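Side-chain contacts in putative agmatinase (Clostridium difficile, PDB 3LHL), which probably hydrolyses agmatine to putrescine and urea as a manganese-dependent enzyme of the arginase family: residues A[68-71]-A[72-76]; A[78-81]-A[82-86]; A[220-223]-A[224-228]; A[263-266]-A[267-270]. All coordinates share one frame; numbering follows the deposited sequence.

Interaction 1: residues A[68-71]-A[72-76]; sequences GSTE and QVLKE
The carboxylate of Glu71 and the amide of Gln72 are the two flat groups here, and they are joined through a water. The water donates to Gln72 OE1 at 2.7 Å and, more weakly, to Glu71 OE1 at 3.3 Å. Glu71 stretches outward from the helix in an extended chain, whereas Gln72 bends at its second torsion (chi2 53°), a turn that goes with an amide oxygen placed to take the water. Lys75, one turn further on, runs alongside Glu71 in a common direction, so that Lys75 CE rests against Glu71 CG at 4.1 Å. Their charged ends do not quite meet: Glu71 OE2 and Lys75 NZ are 4.5 Å apart, close enough for a probable electrostatic attraction, but beyond a salt bridge.

These side chains belong to the first turns of the helix. Ser69 holds its hydroxyl anti to the backbone N (chi1 -178°), which puts OG beside the first turn, where it accepts a weak hydrogen bond from Gln72 N at 3.3 Å. The carbonyl of the same residue takes Val73 N at 3.0 Å, and Leu74 N reaches Thr70 O at 2.9 Å. Thr70 CG2 also lies alongside Leu74, 4.1 Å from its CG.

On the inward side Thr70 and Val73 lean on Phe17, and Thr70 on Thr20 as well, while Glu76 OE2 is hydrogen-bonded to Ser66 OG in the loop before the helix. The whole is a serine N-cap: a side-chain oxygen stands in for the missing backbone acceptor as the loop passes into helix 70-86 of the arginase fold.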
loop_
_atom_site.group_PDB
_atom_site.type_symbol
_atom_site.label_atom_id
_atom_site.label_comp_id
_atom_site.label_asym_id
_atom_site.label_seq_id
_atom_site.Cartn_x
_atom_site.Cartn_y
_atom_site.Cartn_z
ATOM N N GLY A 68 15.399 4.820 -16.477
ATOM C CA GLY A 68 15.441 4.106 -17.741
ATOM C C GLY A 68 15.324 2.594 -17.701
ATOM O O GLY A 68 15.294 1.942 -18.749
ATOM N N SER A 69 15.260 2.016 -16.509
ATOM C CA SER A 69 15.142 0.568 -16.420
ATOM C C SER A 69 14.289 0.109 -15.247
ATOM O O SER A 69 14.704 0.192 -14.090
ATOM C CB SER A 69 16.530 -0.071 -16.328
ATOM O OG SER A 69 16.433 -1.485 -16.287
ATOM N N THR A 70 13.092 -0.375 -15.559
ATOM C CA THR A 70 12.181 -0.873 -14.539
ATOM C C THR A 70 12.893 -1.979 -13.763
ATOM O O THR A 70 12.959 -1.948 -12.536
ATOM C CB THR A 70 10.894 -1.433 -15.180
ATOM O OG1 THR A 70 10.148 -0.356 -15.761
ATOM C CG2 THR A 70 10.030 -2.139 -14.145
ATOM N N GLU A 71 13.430 -2.947 -14.499
ATOM C CA GLU A 71 14.154 -4.073 -13.918
ATOM C C GLU A 71 15.161 -3.592 -12.871
ATOM O O GLU A 71 15.244 -4.143 -11.778
ATOM C CB GLU A 71 14.871 -4.836 -15.042
ATOM C CG GLU A 71 15.785 -5.975 -14.603
ATOM C CD GLU A 71 16.552 -6.583 -15.779
ATOM O OE1 GLU A 71 17.277 -5.834 -16.475
ATOM O OE2 GLU A 71 16.430 -7.809 -16.009
ATOM N N GLN A 72 15.916 -2.553 -13.208
ATOM C CA GLN A 72 16.918 -2.003 -12.301
ATOM C C GLN A 72 16.304 -1.363 -11.058
ATOM O O GLN A 72 16.835 -1.500 -9.954
ATOM C CB GLN A 72 17.775 -0.974 -13.037
ATOM C CG GLN A 72 18.958 -0.454 -12.233
ATOM C CD GLN A 72 19.827 -1.579 -11.700
ATOM O OE1 GLN A 72 20.156 -2.526 -12.425
ATOM N NE2 GLN A 72 20.208 -1.483 -10.429
ATOM N N VAL A 73 15.193 -0.654 -11.246
ATOM C CA VAL A 73 14.503 0.009 -10.143
ATOM C C VAL A 73 13.961 -1.006 -9.143
ATOM O O VAL A 73 14.074 -0.816 -7.933
ATOM C CB VAL A 73 13.320 0.876 -10.650
ATOM C CG1 VAL A 73 12.561 1.471 -9.466
ATOM C CG2 VAL A 73 13.839 1.990 -11.559
ATOM N N LEU A 74 13.375 -2.087 -9.648
ATOM C CA LEU A 74 12.825 -3.109 -8.769
ATOM C C LEU A 74 13.899 -3.715 -7.870
ATOM O O LEU A 74 13.669 -3.922 -6.679
ATOM C CB LEU A 74 12.145 -4.204 -9.588
ATOM C CG LEU A 74 10.975 -3.731 -10.456
ATOM C CD1 LEU A 74 10.261 -4.935 -11.045
ATOM C CD2 LEU A 74 10.005 -2.892 -9.619
ATOM N N LYS A 75 15.068 -3.996 -8.439
ATOM C CA LYS A 75 16.168 -4.566 -7.665
ATOM C C LYS A 75 16.601 -3.619 -6.553
ATOM O O LYS A 75 16.924 -4.056 -5.449
ATOM C CB LYS A 75 17.364 -4.875 -8.575
ATOM C CG LYS A 75 17.101 -6.013 -9.547
ATOM C CD LYS A 75 18.289 -6.272 -10.463
ATOM C CE LYS A 75 17.997 -7.417 -11.429
ATOM N NZ LYS A 75 19.102 -7.606 -12.406
ATOM N N GLU A 76 16.596 -2.325 -6.847
ATOM C CA GLU A 76 16.987 -1.317 -5.873
ATOM C C GLU A 76 15.972 -1.240 -4.732
ATOM O O GLU A 76 16.351 -1.107 -3.567
ATOM C CB GLU A 76 17.133 0.044 -6.567
ATOM C CG GLU A 76 18.164 0.012 -7.687
ATOM C CD GLU A 76 18.140 1.238 -8.579
ATOM O OE1 GLU A 76 17.034 1.716 -8.916
ATOM O OE2 GLU A 76 19.231 1.710 -8.963
HETATM O O HOH W 1 19.187 -4.174 -14.306
#

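Interaction 2: residues A[78-81]-A[82-86]; sequences YQET and YKIVR. With PO4 (phosphate ion), chain G.
Lys83 NZ is held by two waters, each linking it to a residue of the preceding turn. One lies at 2.7 Å from Lys83 NZ and donates weakly to Glu80 OE1; the other, at 3.2 Å from Lys83 NZ, also accepts from Gln79 NE2. With CG anti to the carbonyl carbon (chi1 -64°) and the rest of the chain extended, the lysine first runs back past Gln79 O, which its CG approaches to 3.4 Å, before its ammonium arrives between the two polar tips. No direct salt bridge forms, since Glu80 OE1 stays 5.5 Å from Lys83 NZ. The other carboxylate oxygen of Glu80 turns to the apolar chain of Ile84.

Further round the helix, CB of Arg86 covers one face of the Tyr82 ring near its rim, and the guanidinium has Lys83 CA over one of its own faces. Arg86 NH1 donates to O2 of a phosphate at 2.8 Å, in a bend of 141°. That oxygen sits at the edge of the guanidinium and also at the edge of the Tyr82 ring.

The buried side is plainer. Thr81 CG2 comes within 4.2 Å of Val85 CG2, and Thr81 OG1 is satisfied by Ile77 O within the helix. Thr81 and Ile84 pack on Phe13 and Pro91 of the sheet, while Tyr78 reaches helix 101-111, its hydroxyl bonded to Glu110.

The chemistry is thus split by side: outside, waters link Lys83 to Glu80 and Gln79, and the phosphate, probably from the crystallisation liquor, takes a bond from Arg86; apolar packing, with the Thr81 and Tyr78 hydroxyls each given a partner, makes up the inner face.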
loop_
_atom_site.group_PDB
_atom_site.type_symbol
_atom_site.label_atom_id
_atom_site.label_comp_id
_atom_site.label_asym_id
_atom_site.label_seq_id
_atom_site.Cartn_x
_atom_site.Cartn_y
_atom_site.Cartn_z
ATOM N N TYR A 78 14.056 -3.656 -3.809
ATOM C CA TYR A 78 14.258 -4.915 -3.106
ATOM C C TYR A 78 15.381 -4.774 -2.088
ATOM O O TYR A 78 15.238 -5.161 -0.931
ATOM C CB TYR A 78 14.625 -6.025 -4.089
ATOM C CG TYR A 78 14.800 -7.364 -3.418
ATOM C CD1 TYR A 78 13.694 -8.134 -3.065
ATOM C CD2 TYR A 78 16.070 -7.852 -3.109
ATOM C CE1 TYR A 78 13.848 -9.358 -2.421
ATOM C CE2 TYR A 78 16.234 -9.071 -2.461
ATOM C CZ TYR A 78 15.119 -9.817 -2.121
ATOM O OH TYR A 78 15.267 -11.021 -1.474
ATOM N N GLN A 79 16.503 -4.223 -2.536
ATOM C CA GLN A 79 17.660 -4.036 -1.671
ATOM C C GLN A 79 17.346 -3.230 -0.418
ATOM O O GLN A 79 17.660 -3.662 0.690
ATOM C CB GLN A 79 18.791 -3.349 -2.436
ATOM C CG GLN A 79 19.463 -4.225 -3.467
ATOM C CD GLN A 79 20.016 -5.498 -2.861
ATOM O OE1 GLN A 79 19.431 -6.572 -3.000
ATOM N NE2 GLN A 79 21.145 -5.380 -2.169
ATOM N N GLU A 80 16.733 -2.061 -0.594
ATOM C CA GLU A 80 16.400 -1.198 0.535
ATOM C C GLU A 80 15.486 -1.919 1.519
ATOM O O GLU A 80 15.725 -1.904 2.723
ATOM C CB GLU A 80 15.726 0.090 0.045
ATOM C CG GLU A 80 15.418 1.105 1.147
ATOM C CD GLU A 80 16.657 1.526 1.933
ATOM O OE1 GLU A 80 17.632 1.992 1.305
ATOM O OE2 GLU A 80 16.657 1.393 3.180
ATOM N N THR A 81 14.445 -2.559 0.995
ATOM C CA THR A 81 13.489 -3.280 1.830
ATOM C C THR A 81 14.183 -4.402 2.592
ATOM O O THR A 81 14.000 -4.536 3.799
ATOM C CB THR A 81 12.346 -3.892 0.978
ATOM O OG1 THR A 81 11.798 -2.891 0.117
ATOM C CG2 THR A 81 11.232 -4.423 1.870
ATOM N N TYR A 82 14.987 -5.196 1.885
ATOM C CA TYR A 82 15.691 -6.319 2.498
ATOM C C TYR A 82 16.518 -5.909 3.714
ATOM O O TYR A 82 16.455 -6.550 4.764
ATOM C CB TYR A 82 16.611 -7.016 1.485
ATOM C CG TYR A 82 17.464 -8.076 2.144
ATOM C CD1 TYR A 82 16.882 -9.225 2.688
ATOM C CD2 TYR A 82 18.833 -7.885 2.325
ATOM C CE1 TYR A 82 17.638 -10.146 3.406
ATOM C CE2 TYR A 82 19.601 -8.802 3.044
ATOM C CZ TYR A 82 18.997 -9.927 3.583
ATOM O OH TYR A 82 19.737 -10.821 4.323
ATOM N N LYS A 83 17.298 -4.846 3.577
ATOM C CA LYS A 83 18.105 -4.397 4.694
ATOM C C LYS A 83 17.226 -4.055 5.899
ATOM O O LYS A 83 17.577 -4.372 7.041
ATOM C CB LYS A 83 18.950 -3.196 4.273
ATOM C CG LYS A 83 19.957 -3.539 3.190
ATOM C CD LYS A 83 20.558 -2.295 2.563
ATOM C CE LYS A 83 21.412 -2.663 1.359
ATOM N NZ LYS A 83 21.874 -1.457 0.610
ATOM N N ILE A 84 16.080 -3.427 5.652
ATOM C CA ILE A 84 15.176 -3.071 6.743
ATOM C C ILE A 84 14.630 -4.341 7.395
ATOM O O ILE A 84 14.625 -4.471 8.620
ATOM C CB ILE A 84 13.999 -2.203 6.236
ATOM C CG1 ILE A 84 14.537 -0.872 5.692
ATOM C CG2 ILE A 84 13.000 -1.958 7.372
ATOM C CD1 ILE A 84 13.510 -0.038 4.968
ATOM N N VAL A 85 14.184 -5.281 6.571
ATOM C CA VAL A 85 13.653 -6.535 7.082
ATOM C C VAL A 85 14.746 -7.293 7.832
ATOM O O VAL A 85 14.508 -7.853 8.906
ATOM C CB VAL A 85 13.135 -7.431 5.935
ATOM C CG1 VAL A 85 12.757 -8.812 6.477
ATOM C CG2 VAL A 85 11.942 -6.764 5.248
ATOM N N ARG A 86 15.941 -7.313 7.246
ATOM C CA ARG A 86 17.086 -8.000 7.834
ATOM C C ARG A 86 17.401 -7.456 9.221
ATOM O O ARG A 86 17.802 -8.199 10.111
ATOM C CB ARG A 86 18.317 -7.829 6.940
ATOM C CG ARG A 86 19.618 -8.358 7.541
ATOM C CD ARG A 86 20.818 -7.697 6.878
ATOM N NE ARG A 86 20.800 -6.255 7.110
ATOM C CZ ARG A 86 21.504 -5.369 6.415
ATOM N NH1 ARG A 86 22.297 -5.762 5.426
ATOM N NH2 ARG A 86 21.407 -4.083 6.708
HETATM P P PO4 G . 24.682 -7.692 3.709
HETATM O O1 PO4 G . 24.151 -7.991 2.349
HETATM O O2 PO4 G . 23.670 -8.070 4.730
HETATM O O3 PO4 G . 25.931 -8.469 3.936
HETATM O O4 PO4 G . 24.978 -6.237 3.815
HETATM O O HOH W 2 22.210 -2.682 -2.289
HETATM O O HOH W 3 19.644 -0.195 -0.184
#

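Interaction 3: residues A[220-223]-A[224-228]; sequences GGVN and YREFQ
Glu226 folds back over Asn223 almost atom by atom. Its CB stands 3.3 Å from Asn223 OD1, and CG comes closer still to the same oxygen, at 3.0 Å. CD lies beside both amide atoms, 3.4 Å from Asn223 OD1 and a little further from ND2. The tip, OE1, ends at the backbone: Asn223 N donates to Glu226 OE1 at 2.8 Å, nearly straight at 172° and almost in line with the C-O bond. On its way OE1 also brushes Val222, whose CB is 3.6 Å away.

The exchange is reciprocal. Glu226 N donates to Asn223 OD1 at 2.8 Å, again close to straight. Asn223 manages this because its CG lies between the backbone N and the carbonyl carbon (chi1 54°), which brings the amide oxygen over the start of the helix, where Glu226 N meets it. The two side chains meet almost perpendicularly, with amide and carboxylate planes 44° apart. Together they form a capping box, each side chain accepting from the other residue's backbone, and Asn223 is the N-cap. Phe227 N bonds Asn223 O to complete the turn, and Val222 CG2 covers Phe227 CB at 4.3 Å as an apolar flank. A bound manganese ion lies about 4 Å from the side chain of Asn223.

In the chain, the loop following strand 196-202 is braced internally by Asp207, whose OD1 receives Gly221 N and whose backbone bonds that of Val222. The short helix 224-227 that the box opens then lays Tyr224 and Phe227 against helix 258-278, Phe227 touching Val205 and Leu206 as well.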
loop_
_atom_site.group_PDB
_atom_site.type_symbol
_atom_site.label_atom_id
_atom_site.label_comp_id
_atom_site.label_asym_id
_atom_site.label_seq_id
_atom_site.Cartn_x
_atom_site.Cartn_y
_atom_site.Cartn_z
ATOM N N GLY A 220 -17.491 5.275 -7.519
ATOM C CA GLY A 220 -18.081 4.226 -6.706
ATOM C C GLY A 220 -17.252 3.690 -5.550
ATOM O O GLY A 220 -17.537 2.606 -5.047
ATOM N N GLY A 221 -16.234 4.429 -5.117
ATOM C CA GLY A 221 -15.422 3.967 -4.005
ATOM C C GLY A 221 -15.911 4.514 -2.674
ATOM O O GLY A 221 -16.929 5.209 -2.617
ATOM N N VAL A 222 -15.193 4.202 -1.597
ATOM C CA VAL A 222 -15.562 4.686 -0.265
ATOM C C VAL A 222 -14.984 6.073 -0.010
ATOM O O VAL A 222 -13.990 6.466 -0.630
ATOM C CB VAL A 222 -15.043 3.746 0.844
ATOM C CG1 VAL A 222 -15.879 2.472 0.891
ATOM C CG2 VAL A 222 -13.577 3.416 0.599
ATOM N N ASN A 223 -15.618 6.825 0.884
ATOM C CA ASN A 223 -15.120 8.154 1.221
ATOM C C ASN A 223 -14.098 7.964 2.335
ATOM O O ASN A 223 -13.828 6.835 2.738
ATOM C CB ASN A 223 -16.250 9.076 1.688
ATOM C CG ASN A 223 -17.063 8.485 2.824
ATOM O OD1 ASN A 223 -16.524 7.857 3.737
ATOM N ND2 ASN A 223 -18.370 8.704 2.782
ATOM N N TYR A 224 -13.536 9.055 2.844
ATOM C CA TYR A 224 -12.532 8.937 3.892
ATOM C C TYR A 224 -13.068 8.478 5.247
ATOM O O TYR A 224 -12.399 7.728 5.956
ATOM C CB TYR A 224 -11.782 10.258 4.092
ATOM C CG TYR A 224 -10.613 10.086 5.033
ATOM C CD1 TYR A 224 -9.390 9.606 4.569
ATOM C CD2 TYR A 224 -10.759 10.292 6.407
ATOM C CE1 TYR A 224 -8.348 9.326 5.441
ATOM C CE2 TYR A 224 -9.719 10.014 7.293
ATOM C CZ TYR A 224 -8.517 9.529 6.800
ATOM O OH TYR A 224 -7.490 9.223 7.658
ATOM N N ARG A 225 -14.257 8.938 5.612
ATOM C CA ARG A 225 -14.836 8.569 6.899
ATOM C C ARG A 225 -15.037 7.060 6.991
ATOM O O ARG A 225 -14.797 6.450 8.036
ATOM C CB ARG A 225 -16.170 9.287 7.115
ATOM C CG ARG A 225 -16.381 9.746 8.549
ATOM C CD ARG A 225 -17.826 10.122 8.808
ATOM N NE ARG A 225 -18.351 10.971 7.749
ATOM C CZ ARG A 225 -19.617 11.363 7.665
ATOM N NH1 ARG A 225 -20.496 10.985 8.584
ATOM N NH2 ARG A 225 -20.003 12.123 6.652
ATOM N N GLU A 226 -15.479 6.459 5.893
ATOM C CA GLU A 226 -15.688 5.017 5.850
ATOM C C GLU A 226 -14.341 4.298 5.868
ATOM O O GLU A 226 -14.152 3.328 6.599
ATOM C CB GLU A 226 -16.449 4.630 4.580
ATOM C CG GLU A 226 -17.843 5.243 4.478
ATOM C CD GLU A 226 -18.454 5.091 3.094
ATOM O OE1 GLU A 226 -17.868 5.610 2.121
ATOM O OE2 GLU A 226 -19.521 4.456 2.981
ATOM N N PHE A 227 -13.397 4.789 5.073
ATOM C CA PHE A 227 -12.086 4.161 4.993
ATOM C C PHE A 227 -11.299 4.134 6.301
ATOM O O PHE A 227 -10.715 3.106 6.651
ATOM C CB PHE A 227 -11.224 4.840 3.926
ATOM C CG PHE A 227 -9.925 4.125 3.664
ATOM C CD1 PHE A 227 -9.904 2.945 2.921
ATOM C CD2 PHE A 227 -8.732 4.603 4.195
ATOM C CE1 PHE A 227 -8.713 2.250 2.714
ATOM C CE2 PHE A 227 -7.531 3.913 3.993
ATOM C CZ PHE A 227 -7.524 2.734 3.252
ATOM N N GLN A 228 -11.280 5.249 7.024
ATOM C CA GLN A 228 -10.512 5.310 8.264
ATOM C C GLN A 228 -10.890 4.227 9.270
ATOM O O GLN A 228 -10.114 3.920 10.174
ATOM C CB GLN A 228 -10.626 6.702 8.902
ATOM C CG GLN A 228 -11.845 6.934 9.763
ATOM C CD GLN A 228 -11.904 8.355 10.289
ATOM O OE1 GLN A 228 -10.872 8.966 10.568
ATOM N NE2 GLN A 228 -13.113 8.883 10.443
#

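Interaction 4: residues A[263-266]-A[267-270]; sequences ACKI and LREL
Lys265 and Glu269, like Ile266 and Leu270, are one turn apart on helix 258-278, a long helix packed beside the parallel sheet of the arginase fold. Its backbone is regular: Leu267, Arg268, Glu269 and Leu270 each donate to the carbonyl four residues back, and the bond from Glu269 N to Lys265 O, at 3.0 Å, is almost straight (176°).

The apolar contacts run along one flank. Ile266 and Leu270 run alongside each other in a common direction, with Ile266 CG2 against Leu270 CD1 at 3.9 Å; Phe231 of helix 229-235 packs on both. Cys264, on another side, meets Met34, Glu37 and Phe38 of helix 30-38. The Leu267 side chain lies about 4 Å from a bound methylpentanediol, probably from the crystallisation liquor.

The charged contacts occupy a third side. Lys265 extends past Arg268, its CE 3.9 Å from Arg268 NH2, an approach of a methylene carbon to a guanidinium nitrogen. The ammonium, Lys265 NZ, remains 4.9 Å from Arg268 NH2, and the like charges are probably eased by Glu269. The glutamate bends at its second torsion (chi2 -59°), with CG beside the backbone N and 3.1 Å from Lys265 O, and this carries the carboxylate across to the arginine. Both ions are anchored further by neighbours: Glu269 OE1 bonds Ser45 OG, and Arg268 NH1 bonds Glu42 O.

The salt bridge itself joins adjacent residues within 267-270: Arg268 NE is 2.7 Å from Glu269 OE2, with the oxygen nearly in the guanidinium plane while the nitrogen stands above that of the carboxylate.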
loop_
_atom_site.group_PDB
_atom_site.type_symbol
_atom_site.label_atom_id
_atom_site.label_comp_id
_atom_site.label_asym_id
_atom_site.label_seq_id
_atom_site.Cartn_x
_atom_site.Cartn_y
_atom_site.Cartn_z
ATOM N N ALA A 263 -3.443 11.521 1.655
ATOM C CA ALA A 263 -2.345 10.561 1.724
ATOM C C ALA A 263 -1.528 10.793 2.999
ATOM O O ALA A 263 -1.076 9.847 3.646
ATOM C CB ALA A 263 -1.445 10.700 0.489
ATOM N N CYS A 264 -1.343 12.059 3.348
ATOM C CA CYS A 264 -0.576 12.405 4.532
ATOM C C CYS A 264 -1.261 11.892 5.784
ATOM O O CYS A 264 -0.612 11.333 6.665
ATOM C CB CYS A 264 -0.387 13.915 4.621
ATOM S SG CYS A 264 0.801 14.578 3.424
ATOM N N LYS A 265 -2.576 12.072 5.856
ATOM C CA LYS A 265 -3.324 11.622 7.019
ATOM C C LYS A 265 -3.322 10.098 7.092
ATOM O O LYS A 265 -3.183 9.517 8.171
ATOM C CB LYS A 265 -4.759 12.151 6.967
ATOM C CG LYS A 265 -5.559 11.915 8.244
ATOM C CD LYS A 265 -6.925 12.590 8.163
ATOM C CE LYS A 265 -7.641 12.562 9.500
ATOM N NZ LYS A 265 -8.857 13.425 9.477
ATOM N N ILE A 266 -3.473 9.444 5.944
ATOM C CA ILE A 266 -3.466 7.990 5.923
ATOM C C ILE A 266 -2.094 7.499 6.383
ATOM O O ILE A 266 -1.983 6.543 7.145
ATOM C CB ILE A 266 -3.802 7.456 4.510
ATOM C CG1 ILE A 266 -5.286 7.706 4.218
ATOM C CG2 ILE A 266 -3.483 5.966 4.409
ATOM C CD1 ILE A 266 -5.746 7.233 2.852
ATOM N N LEU A 267 -1.049 8.176 5.928
ATOM C CA LEU A 267 0.304 7.810 6.319
ATOM C C LEU A 267 0.426 7.882 7.844
ATOM O O LEU A 267 0.950 6.961 8.485
ATOM C CB LEU A 267 1.316 8.756 5.663
ATOM C CG LEU A 267 2.759 8.663 6.161
ATOM C CD1 LEU A 267 3.309 7.264 5.935
ATOM C CD2 LEU A 267 3.607 9.697 5.439
ATOM N N ARG A 268 -0.069 8.970 8.424
ATOM C CA ARG A 268 0.005 9.140 9.873
ATOM C C ARG A 268 -0.709 8.039 10.647
ATOM O O ARG A 268 -0.112 7.406 11.521
ATOM C CB ARG A 268 -0.577 10.486 10.298
ATOM C CG ARG A 268 -0.421 10.746 11.792
ATOM C CD ARG A 268 -1.170 11.986 12.221
ATOM N NE ARG A 268 -2.613 11.787 12.148
ATOM C CZ ARG A 268 -3.509 12.765 12.205
ATOM N NH1 ARG A 268 -3.115 14.024 12.330
ATOM N NH2 ARG A 268 -4.802 12.481 12.142
ATOM N N GLU A 269 -1.981 7.809 10.329
ATOM C CA GLU A 269 -2.759 6.793 11.033
ATOM C C GLU A 269 -2.103 5.415 10.951
ATOM O O GLU A 269 -2.080 4.674 11.936
ATOM C CB GLU A 269 -4.189 6.728 10.478
ATOM C CG GLU A 269 -4.874 8.088 10.336
ATOM C CD GLU A 269 -4.992 8.852 11.651
ATOM O OE1 GLU A 269 -6.105 8.905 12.223
ATOM O OE2 GLU A 269 -3.970 9.401 12.115
ATOM N N LEU A 270 -1.572 5.071 9.781
ATOM C CA LEU A 270 -0.925 3.776 9.613
ATOM C C LEU A 270 0.337 3.668 10.454
ATOM O O LEU A 270 0.588 2.629 11.054
ATOM C CB LEU A 270 -0.601 3.523 8.139
ATOM C CG LEU A 270 -1.816 3.156 7.277
ATOM C CD1 LEU A 270 -1.402 3.032 5.825
ATOM C CD2 LEU A 270 -2.415 1.845 7.774
#

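In the fold
Interactions 1 and 2 follow one another on helix 70-86: the first is a surface contact at the capped start, the second partly buried near its C-terminal end. Interaction 3 is also a surface contact and also opens a helix, but its cap is a reciprocal box where interaction 1 has a single weak serine bond. Interaction 4 is the buried one, and there a direct ion pair forms between the neighbours Arg268 and Glu269, whereas interactions 1 and 2 use water. Interactions 3 and 4 touch: Tyr224 OH packs on Lys265 CG at 3.4 Å, and Phe227 CE2 on Ile266 CD1 at 3.9 Å. Interactions 1 and 3 lie on opposite sides of the chain's centre, their centres about 33 Å apart.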